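Local coordinates for UPF0053 protein HI_0107 (Haemophilus influenzae, PDB 3LAE) that is of unknown function but, as a membrane protein of the CBS-domain-containing UPF0053 family, may bind flavin adenine dinucleotide, this fragment being its transporter-associated domain, at residues Ala17-Leu22 / Trp28-Glu33; Gly40-Leu43 / Ile49-Glu52; Ile63-Val68 / Lys74-Val79. One frame throughout, in Å; residues are numbered along the deposited sequence. Where two conformers were deposited one is given.

Interaction 1. Residues Ala17-Leu22 / Trp28-Glu33; sequences ANLRDL and WELDTE. With PO4 (phosphate ion), chain C.
Two flat groups frame this contact, the indole of Trp-28 and the guanidinium of Arg-20. Leu-22 comes at the six-membered part of the indole obliquely, its CB 4.1 Å from Trp-28 CE3 and its CD2 beside CZ3, while Phe-26, Leu-61 and Val-78 also touch that side chain. At the guanidinium edge lie water 1, in plane and accepting from Arg-20 NH2 at 3.1 Å, and Thr-32 OG1, near the plane and bonded to the same water; phosphate O4 approaches obliquely, 3.2 Å from Arg-20 NH1. Water 2 links OG1 to Arg-20 NE, there only weakly. Thr-32 can serve both waters because chi1 of 61° sets OG1 between its backbone N and carbonyl carbon, leaving CG2 to rest on Leu-19 CB and Arg-20 CG.

Between these ends, Leu-19 crosses Leu-30 at about a right angle, CD2 to CD1 at 3.7 Å, and Leu-22 CD1 touches the same Leu-30 CD1. Asn-18 is the N-cap of helix 19-26: its OD1 accepts from Asp-21 N at 2.9 Å, in the carbonyl plane on a lone pair, while ND2 donates to O3 of the phosphate, probably from the crystallisation liquor. Thus loop 28-33 is held by apolar packing of Leu-19 and Leu-22 on Trp-28, Leu-30 and the Thr-32 methyl, and by two waters between Arg-20 and Thr-32 at the outer end; helix start and Arg-20 probably both favour the anion.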
loop_
_atom_site.group_PDB
_atom_site.type_symbol
_atom_site.label_atom_id
_atom_site.label_comp_id
_atom_site.label_asym_id
_atom_site.label_seq_id
_atom_site.Cartn_x
_atom_site.Cartn_y
_atom_site.Cartn_z
ATOM N N ALA A 17 -4.632 4.919 2.627
ATOM C CA ALA A 17 -3.614 5.934 2.381
ATOM C C ALA A 17 -3.725 6.531 0.982
ATOM O O ALA A 17 -3.811 5.813 -0.012
ATOM C CB ALA A 17 -2.227 5.364 2.598
ATOM N N ASN A 18 -3.691 7.854 0.921
ATOM C CA ASN A 18 -3.761 8.595 -0.326
ATOM C C ASN A 18 -2.430 8.507 -1.078
ATOM O O ASN A 18 -1.364 8.792 -0.514
ATOM C CB ASN A 18 -4.110 10.043 0.008
ATOM C CG ASN A 18 -4.199 10.915 -1.202
ATOM O OD1 ASN A 18 -3.194 11.431 -1.690
ATOM N ND2 ASN A 18 -5.409 11.103 -1.693
ATOM N N LEU A 19 -2.485 8.085 -2.338
ATOM C CA LEU A 19 -1.277 7.853 -3.127
ATOM C C LEU A 19 -0.430 9.104 -3.296
ATOM O O LEU A 19 0.802 9.044 -3.191
ATOM C CB LEU A 19 -1.616 7.286 -4.504
ATOM C CG LEU A 19 -2.234 5.899 -4.499
ATOM C CD1 LEU A 19 -2.657 5.522 -5.912
ATOM C CD2 LEU A 19 -1.273 4.859 -3.918
ATOM N N ARG A 20 -1.071 10.235 -3.584
ATOM C CA ARG A 20 -0.326 11.478 -3.746
ATOM C C ARG A 20 0.363 11.873 -2.441
ATOM O O ARG A 20 1.493 12.354 -2.460
ATOM C CB ARG A 20 -1.251 12.583 -4.250
ATOM C CG ARG A 20 -1.669 12.386 -5.702
ATOM C CD ARG A 20 -2.545 13.522 -6.201
ATOM N NE ARG A 20 -2.736 13.444 -7.646
ATOM C CZ ARG A 20 -3.727 14.039 -8.305
ATOM N NH1 ARG A 20 -4.632 14.756 -7.646
ATOM N NH2 ARG A 20 -3.816 13.914 -9.623
ATOM N N ASP A 21 -0.319 11.672 -1.314
ATOM C CA ASP A 21 0.286 11.901 0.004
ATOM C C ASP A 21 1.512 11.014 0.231
ATOM O O ASP A 21 2.547 11.488 0.689
ATOM C CB ASP A 21 -0.724 11.637 1.130
ATOM C CG ASP A 21 -1.799 12.705 1.234
ATOM O OD1 ASP A 21 -1.683 13.760 0.578
ATOM O OD2 ASP A 21 -2.770 12.482 1.992
ATOM N N LEU A 22 1.384 9.726 -0.079
ATOM C CA LEU A 22 2.494 8.784 0.072
ATOM C C LEU A 22 3.688 9.184 -0.785
ATOM O O LEU A 22 4.830 9.176 -0.325
ATOM C CB LEU A 22 2.051 7.373 -0.316
ATOM C CG LEU A 22 1.060 6.690 0.613
ATOM C CD1 LEU A 22 0.626 5.371 0.003
ATOM C CD2 LEU A 22 1.691 6.448 1.985
ATOM N N TRP A 28 8.116 8.172 -2.998
ATOM C CA TRP A 28 7.774 6.970 -3.746
ATOM C C TRP A 28 7.263 7.377 -5.113
ATOM O O TRP A 28 7.038 8.563 -5.383
ATOM C CB TRP A 28 6.726 6.133 -3.012
ATOM C CG TRP A 28 7.216 5.488 -1.734
ATOM C CD1 TRP A 28 8.510 5.375 -1.305
ATOM C CD2 TRP A 28 6.406 4.863 -0.731
ATOM N NE1 TRP A 28 8.551 4.718 -0.095
ATOM C CE2 TRP A 28 7.272 4.390 0.276
ATOM C CE3 TRP A 28 5.033 4.643 -0.596
ATOM C CZ2 TRP A 28 6.806 3.728 1.411
ATOM C CZ3 TRP A 28 4.572 3.988 0.532
ATOM C CH2 TRP A 28 5.454 3.540 1.521
ATOM N N GLU A 29 7.058 6.400 -5.987
ATOM C CA GLU A 29 6.619 6.736 -7.329
ATOM C C GLU A 29 5.435 5.890 -7.732
ATOM O O GLU A 29 5.402 5.286 -8.802
ATOM C CB GLU A 29 7.784 6.628 -8.305
ATOM C CG GLU A 29 8.897 7.599 -7.938
ATOM C CD GLU A 29 10.040 7.591 -8.918
ATOM O OE1 GLU A 29 10.827 6.627 -8.893
ATOM O OE2 GLU A 29 10.152 8.555 -9.707
ATOM N N LEU A 30 4.449 5.866 -6.847
ATOM C CA LEU A 30 3.218 5.151 -7.106
ATOM C C LEU A 30 2.456 5.855 -8.216
ATOM O O LEU A 30 2.437 7.085 -8.285
ATOM C CB LEU A 30 2.376 5.086 -5.835
ATOM C CG LEU A 30 3.171 4.486 -4.672
ATOM C CD1 LEU A 30 2.342 4.394 -3.420
ATOM C CD2 LEU A 30 3.692 3.116 -5.096
ATOM N N ASP A 31 1.856 5.061 -9.095
ATOM C CA ASP A 31 1.059 5.580 -10.208
ATOM C C ASP A 31 -0.237 6.178 -9.677
ATOM O O ASP A 31 -1.039 5.482 -9.064
ATOM C CB ASP A 31 0.751 4.429 -11.161
ATOM C CG ASP A 31 0.098 4.879 -12.459
ATOM O OD1 ASP A 31 -0.362 6.036 -12.568
ATOM O OD2 ASP A 31 0.052 4.047 -13.384
ATOM N N THR A 32 -0.438 7.469 -9.905
ATOM C CA THR A 32 -1.616 8.156 -9.375
ATOM C C THR A 32 -2.660 8.467 -10.441
ATOM O O THR A 32 -3.656 9.134 -10.173
ATOM C CB THR A 32 -1.234 9.489 -8.709
ATOM O OG1 THR A 32 -0.638 10.345 -9.687
ATOM C CG2 THR A 32 -0.243 9.268 -7.579
ATOM N N GLU A 33 -2.438 7.980 -11.650
ATOM C CA GLU A 33 -3.316 8.284 -12.780
ATOM C C GLU A 33 -4.732 7.741 -12.619
ATOM O O GLU A 33 -5.712 8.414 -12.940
ATOM C CB GLU A 33 -2.701 7.730 -14.063
ATOM C CG GLU A 33 -3.477 8.020 -15.334
ATOM C CD GLU A 33 -2.845 7.341 -16.534
ATOM O OE1 GLU A 33 -3.573 6.685 -17.303
ATOM O OE2 GLU A 33 -1.609 7.439 -16.690
HETATM P P PO4 C . -6.309 13.307 -4.415
HETATM O O1 PO4 C . -7.339 12.814 -3.427
HETATM O O2 PO4 C . -5.771 14.642 -3.949
HETATM O O3 PO4 C . -5.179 12.330 -4.558
HETATM O O4 PO4 C . -6.945 13.499 -5.765
HETATM O O HOH W 1 -2.144 11.918 -11.305
HETATM O O HOH W 2 0.282 12.862 -8.882
#

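Interaction 2. Residues Gly40-Leu43 / Ile49-Glu52; sequences GLIL and IPDE
Leu-43 and Ile-49 meet where the loop after helix 38-45 passes the C-terminal part of that helix, and their conformations decide which methyls touch. In Leu-43, CG stands anti to the carbonyl carbon and beside the backbone N (chi1 -68°). CD1 runs on anti to CA, and CD2 is the branch left to meet the loop, although the CA-CB bond itself does not aim there. Ile-49 answers with its longer branch: CG1 is anti to the backbone N (chi1 170°), and a bend at chi2, 64°, carries CD1 to the helix. The two side chains lie side by side, pointing the same way, with Leu-43 CD2 and Ile-49 CD1 4.0 Å apart.

Pro-50 supplies the second surface. Its ring, puckered C-gamma endo, turns CD to the same methyl, Leu-43 CD2, at 4.4 Å. One methyl of the helix therefore packs against two consecutive loop residues. The proline's CG looks instead at Ile-42, whose CG2, in the conformer described, is 4.5 Å away, a looser approach.

Ile-42 and Leu-43 also touch Ile-73 of strand 72-80, and Ile-49 lies on Val-68, which places this patch between helix 38-45 and the turn end of the hairpin formed by strands 61-69 and 72-80. The contact is wholly apolar and small, burying 104 Å² over both segments. Its chemistry implies dispersion and burial of methyl and methylene groups, without the directional bonds that would dictate an exact angle between loop and helix.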
loop_
_atom_site.group_PDB
_atom_site.type_symbol
_atom_site.label_atom_id
_atom_site.label_comp_id
_atom_site.label_asym_id
_atom_site.label_seq_id
_atom_site.Cartn_x
_atom_site.Cartn_y
_atom_site.Cartn_z
ATOM N N GLY A 40 -6.798 1.096 -3.667
ATOM C CA GLY A 40 -7.207 1.161 -5.066
ATOM C C GLY A 40 -6.101 0.716 -6.023
ATOM O O GLY A 40 -6.332 -0.018 -6.985
ATOM N N LEU A 41 -4.883 1.165 -5.770
ATOM C CA LEU A 41 -3.750 0.784 -6.617
ATOM C C LEU A 41 -3.544 -0.733 -6.619
ATOM O O LEU A 41 -3.327 -1.343 -7.668
ATOM C CB LEU A 41 -2.480 1.474 -6.117
ATOM C CG LEU A 41 -1.199 1.231 -6.903
ATOM C CD1 LEU A 41 -1.323 1.901 -8.253
ATOM C CD2 LEU A 41 0.012 1.734 -6.126
ATOM N N ILE A 42 -3.595 -1.345 -5.443
ATOM C CA ILE A 42 -3.413 -2.786 -5.356
ATOM C C ILE A 42 -4.558 -3.523 -6.056
ATOM O O ILE A 42 -4.322 -4.454 -6.841
ATOM C CB ILE A 42 -3.265 -3.256 -3.892
ATOM C CG1 ILE A 42 -2.001 -2.653 -3.266
ATOM C CG2 ILE A 42 -3.207 -4.781 -3.819
ATOM C CD1 ILE A 42 -1.952 -2.773 -1.738
ATOM N N LEU A 43 -5.793 -3.105 -5.800
ATOM C CA LEU A 43 -6.940 -3.774 -6.416
ATOM C C LEU A 43 -6.929 -3.653 -7.933
ATOM O O LEU A 43 -7.309 -4.590 -8.636
ATOM C CB LEU A 43 -8.255 -3.232 -5.858
ATOM C CG LEU A 43 -8.560 -3.539 -4.396
ATOM C CD1 LEU A 43 -9.852 -2.842 -3.973
ATOM C CD2 LEU A 43 -8.649 -5.034 -4.182
ATOM N N ILE A 49 -9.232 -10.408 -5.323
ATOM C CA ILE A 49 -8.983 -9.822 -4.007
ATOM C C ILE A 49 -7.967 -10.687 -3.270
ATOM O O ILE A 49 -8.221 -11.855 -2.988
ATOM C CB ILE A 49 -10.273 -9.685 -3.179
ATOM C CG1 ILE A 49 -9.940 -9.309 -1.733
ATOM C CG2 ILE A 49 -11.081 -10.976 -3.228
ATOM C CD1 ILE A 49 -9.276 -7.963 -1.586
ATOM N N PRO A 50 -6.797 -10.113 -2.971
ATOM C CA PRO A 50 -5.657 -10.920 -2.528
ATOM C C PRO A 50 -5.778 -11.392 -1.092
ATOM O O PRO A 50 -6.326 -10.691 -0.247
ATOM C CB PRO A 50 -4.485 -9.956 -2.655
ATOM C CG PRO A 50 -5.107 -8.606 -2.492
ATOM C CD PRO A 50 -6.466 -8.684 -3.084
ATOM N N ASP A 51 -5.261 -12.584 -0.824
ATOM C CA ASP A 51 -5.252 -13.102 0.525
ATOM C C ASP A 51 -4.228 -12.355 1.355
ATOM O O ASP A 51 -3.235 -11.840 0.842
ATOM C CB ASP A 51 -4.883 -14.588 0.538
ATOM C CG ASP A 51 -5.901 -15.450 -0.162
ATOM O OD1 ASP A 51 -7.016 -14.959 -0.443
ATOM O OD2 ASP A 51 -5.581 -16.627 -0.425
ATOM N N GLU A 52 -4.475 -12.302 2.650
ATOM C CA GLU A 52 -3.427 -11.927 3.569
ATOM C C GLU A 52 -2.232 -12.847 3.357
ATOM O O GLU A 52 -2.394 -14.040 3.075
ATOM C CB GLU A 52 -3.945 -12.023 4.997
ATOM C CG GLU A 52 -5.055 -11.018 5.241
ATOM C CD GLU A 52 -5.736 -11.179 6.583
ATOM O OE1 GLU A 52 -5.385 -12.107 7.356
ATOM O OE2 GLU A 52 -6.623 -10.360 6.881
#

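Interaction 3. Residues Ile63-Val68 / Lys74-Val79; sequences ITILEV and KQAKVV
A beta hairpin, strands 61-69 and 72-80, forms this contact within an antiparallel sheet, and two adjacent classic bulges, one on each strand, interrupt its regular pairing. Thr-64 and Lys-77 make an ordinary hydrogen-bonded pair, Thr-64 N to Lys-77 O at 2.9 Å and Lys-77 N to Thr-64 O at 2.8 Å. Further along, Leu-66 N and Glu-67 N both donate to Gln-75 O, at 2.9 and 3.1 Å, from the same face of its carbonyl plane. The register moves by one residue there. In the second bulge Lys-74 N and Gln-75 N both donate to Glu-67 O, again from one face.

The first bulge lets Leu-66 lean over the partner strand, its CG 3.8 Å from Lys-77 N. Beside it, Glu-67 stretches out with CG anti to its backbone N (chi1 -172°) and lays CD against Lys-74 CB. Its OE1 lies 3.5 Å from Gln-75 NE2, the carboxylate and amide planes turned 57° apart. On the other face Ile-63 CG2 is 3.9 Å from Ala-76 CB.

The chemistry thus differs by face: Ile-63, Ile-65, Ala-76 and Val-78 meet Phe-38 and Ile-42 of helix 38-45; Thr-64, Glu-67, Gln-75 and Lys-77 lie on the reverse, with Leu-66 leaning among them. Two carbonyls that each grip two amides hold the strands together through the bulges.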
loop_
_atom_site.group_PDB
_atom_site.type_symbol
_atom_site.label_atom_id
_atom_site.label_comp_id
_atom_site.label_asym_id
_atom_site.label_seq_id
_atom_site.Cartn_x
_atom_site.Cartn_y
_atom_site.Cartn_z
ATOM N N ILE A 63 5.499 -5.382 -1.422
ATOM C CA ILE A 63 4.346 -5.217 -0.561
ATOM C C ILE A 63 3.884 -6.562 -0.030
ATOM O O ILE A 63 3.797 -7.532 -0.782
ATOM C CB ILE A 63 3.189 -4.595 -1.373
ATOM C CG1 ILE A 63 3.588 -3.219 -1.911
ATOM C CG2 ILE A 63 1.929 -4.507 -0.534
ATOM C CD1 ILE A 63 2.658 -2.712 -3.026
ATOM N N THR A 64 3.590 -6.619 1.264
ATOM C CA THR A 64 3.018 -7.809 1.879
ATOM C C THR A 64 1.656 -7.433 2.432
ATOM O O THR A 64 1.540 -6.523 3.260
ATOM C CB THR A 64 3.909 -8.343 3.028
ATOM O OG1 THR A 64 5.224 -8.617 2.519
ATOM C CG2 THR A 64 3.329 -9.638 3.617
ATOM N N ILE A 65 0.613 -8.113 1.980
ATOM C CA ILE A 65 -0.735 -7.855 2.478
ATOM C C ILE A 65 -0.867 -8.410 3.897
ATOM O O ILE A 65 -0.710 -9.617 4.115
ATOM C CB ILE A 65 -1.803 -8.494 1.562
ATOM C CG1 ILE A 65 -1.578 -8.061 0.114
ATOM C CG2 ILE A 65 -3.197 -8.111 2.022
ATOM C CD1 ILE A 65 -1.661 -6.561 -0.084
ATOM N N LEU A 66 -1.166 -7.540 4.863
ATOM C CA LEU A 66 -1.284 -7.964 6.258
ATOM C C LEU A 66 -2.725 -8.195 6.724
ATOM O O LEU A 66 -2.992 -9.100 7.522
ATOM C CB LEU A 66 -0.628 -6.946 7.195
ATOM C CG LEU A 66 0.845 -6.641 7.010
ATOM C CD1 LEU A 66 1.292 -5.635 8.060
ATOM C CD2 LEU A 66 1.677 -7.935 7.096
ATOM N N GLU A 67 -3.648 -7.360 6.246
ATOM C CA GLU A 67 -5.023 -7.409 6.710
ATOM C C GLU A 67 -5.948 -7.067 5.561
ATOM O O GLU A 67 -5.760 -6.037 4.902
ATOM C CB GLU A 67 -5.277 -6.414 7.856
ATOM C CG GLU A 67 -6.655 -6.606 8.479
ATOM C CD GLU A 67 -7.047 -5.528 9.477
ATOM O OE1 GLU A 67 -6.171 -4.735 9.873
ATOM O OE2 GLU A 67 -8.247 -5.473 9.854
ATOM N N VAL A 68 -6.925 -7.939 5.321
ATOM C CA VAL A 68 -7.977 -7.704 4.333
ATOM C C VAL A 68 -9.328 -7.775 5.029
ATOM O O VAL A 68 -9.538 -8.628 5.895
ATOM C CB VAL A 68 -7.943 -8.770 3.214
ATOM C CG1 VAL A 68 -9.085 -8.562 2.222
ATOM C CG2 VAL A 68 -6.608 -8.754 2.501
ATOM N N LYS A 74 -6.773 -3.542 4.051
ATOM C CA LYS A 74 -6.807 -2.685 5.237
ATOM C C LYS A 74 -5.413 -2.259 5.683
ATOM O O LYS A 74 -5.199 -1.109 6.061
ATOM C CB LYS A 74 -7.540 -3.382 6.388
ATOM C CG LYS A 74 -9.018 -3.574 6.127
ATOM C CD LYS A 74 -9.740 -2.245 6.171
ATOM C CE LYS A 74 -11.240 -2.428 5.978
ATOM N NZ LYS A 74 -11.951 -1.119 5.987
ATOM N N GLN A 75 -4.462 -3.184 5.653
ATOM C CA GLN A 75 -3.087 -2.874 6.055
ATOM C C GLN A 75 -2.115 -3.667 5.209
ATOM O O GLN A 75 -2.347 -4.849 4.912
ATOM C CB GLN A 75 -2.844 -3.199 7.545
ATOM C CG GLN A 75 -3.661 -2.321 8.515
ATOM C CD GLN A 75 -3.220 -2.421 9.967
ATOM O OE1 GLN A 75 -2.094 -2.811 10.268
ATOM N NE2 GLN A 75 -4.114 -2.049 10.875
ATOM N N ALA A 76 -1.011 -3.030 4.840
ATOM C CA ALA A 76 0.050 -3.696 4.103
ATOM C C ALA A 76 1.419 -3.255 4.606
ATOM O O ALA A 76 1.617 -2.099 4.973
ATOM C CB ALA A 76 -0.072 -3.404 2.598
ATOM N N LYS A 77 2.367 -4.181 4.601
ATOM C CA LYS A 77 3.764 -3.884 4.885
ATOM C C LYS A 77 4.427 -3.501 3.580
ATOM O O LYS A 77 4.171 -4.124 2.533
ATOM C CB LYS A 77 4.429 -5.139 5.455
ATOM C CG LYS A 77 5.920 -5.092 5.505
ATOM C CD LYS A 77 6.461 -6.454 5.981
ATOM C CE LYS A 77 7.946 -6.587 5.735
ATOM N NZ LYS A 77 8.427 -7.944 6.163
ATOM N N VAL A 78 5.285 -2.486 3.631
ATOM C CA VAL A 78 5.941 -1.974 2.435
ATOM C C VAL A 78 7.439 -1.808 2.634
ATOM O O VAL A 78 7.884 -1.255 3.649
ATOM C CB VAL A 78 5.356 -0.594 2.052
ATOM C CG1 VAL A 78 6.092 0.006 0.860
ATOM C CG2 VAL A 78 3.884 -0.735 1.744
ATOM N N VAL A 79 8.216 -2.325 1.692
ATOM C CA VAL A 79 9.653 -2.092 1.626
ATOM C C VAL A 79 9.991 -1.529 0.245
ATOM O O VAL A 79 9.378 -1.927 -0.746
ATOM C CB VAL A 79 10.434 -3.408 1.815
ATOM C CG1 VAL A 79 11.922 -3.161 1.680
ATOM C CG2 VAL A 79 10.108 -4.045 3.160
#

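Overall arrangement
The three contacts follow one another along the chain, each closed before the next opens, yet they meet in space. Interactions 1 and 2 have centres about 16 Å apart, bridged by Leu-41, whose CD2 lies 4.0 Å from Leu-19 CD2. Interaction 1 reaches the hairpin through Trp-28, with CH2 3.7 Å from Val-78 CG1, although their centres are also about 16 Å apart. Interactions 2 and 3 are closer, about 9 Å between centres, and Glu-52 OE2 probably accepts a hydrogen bond from Val-68 N at 2.9 Å. Two helix-and-loop units thereby pack against one bulged hairpin; the phosphate at Asn-18 and Arg-20, probably from the crystallisation liquor, does not identify a functional site.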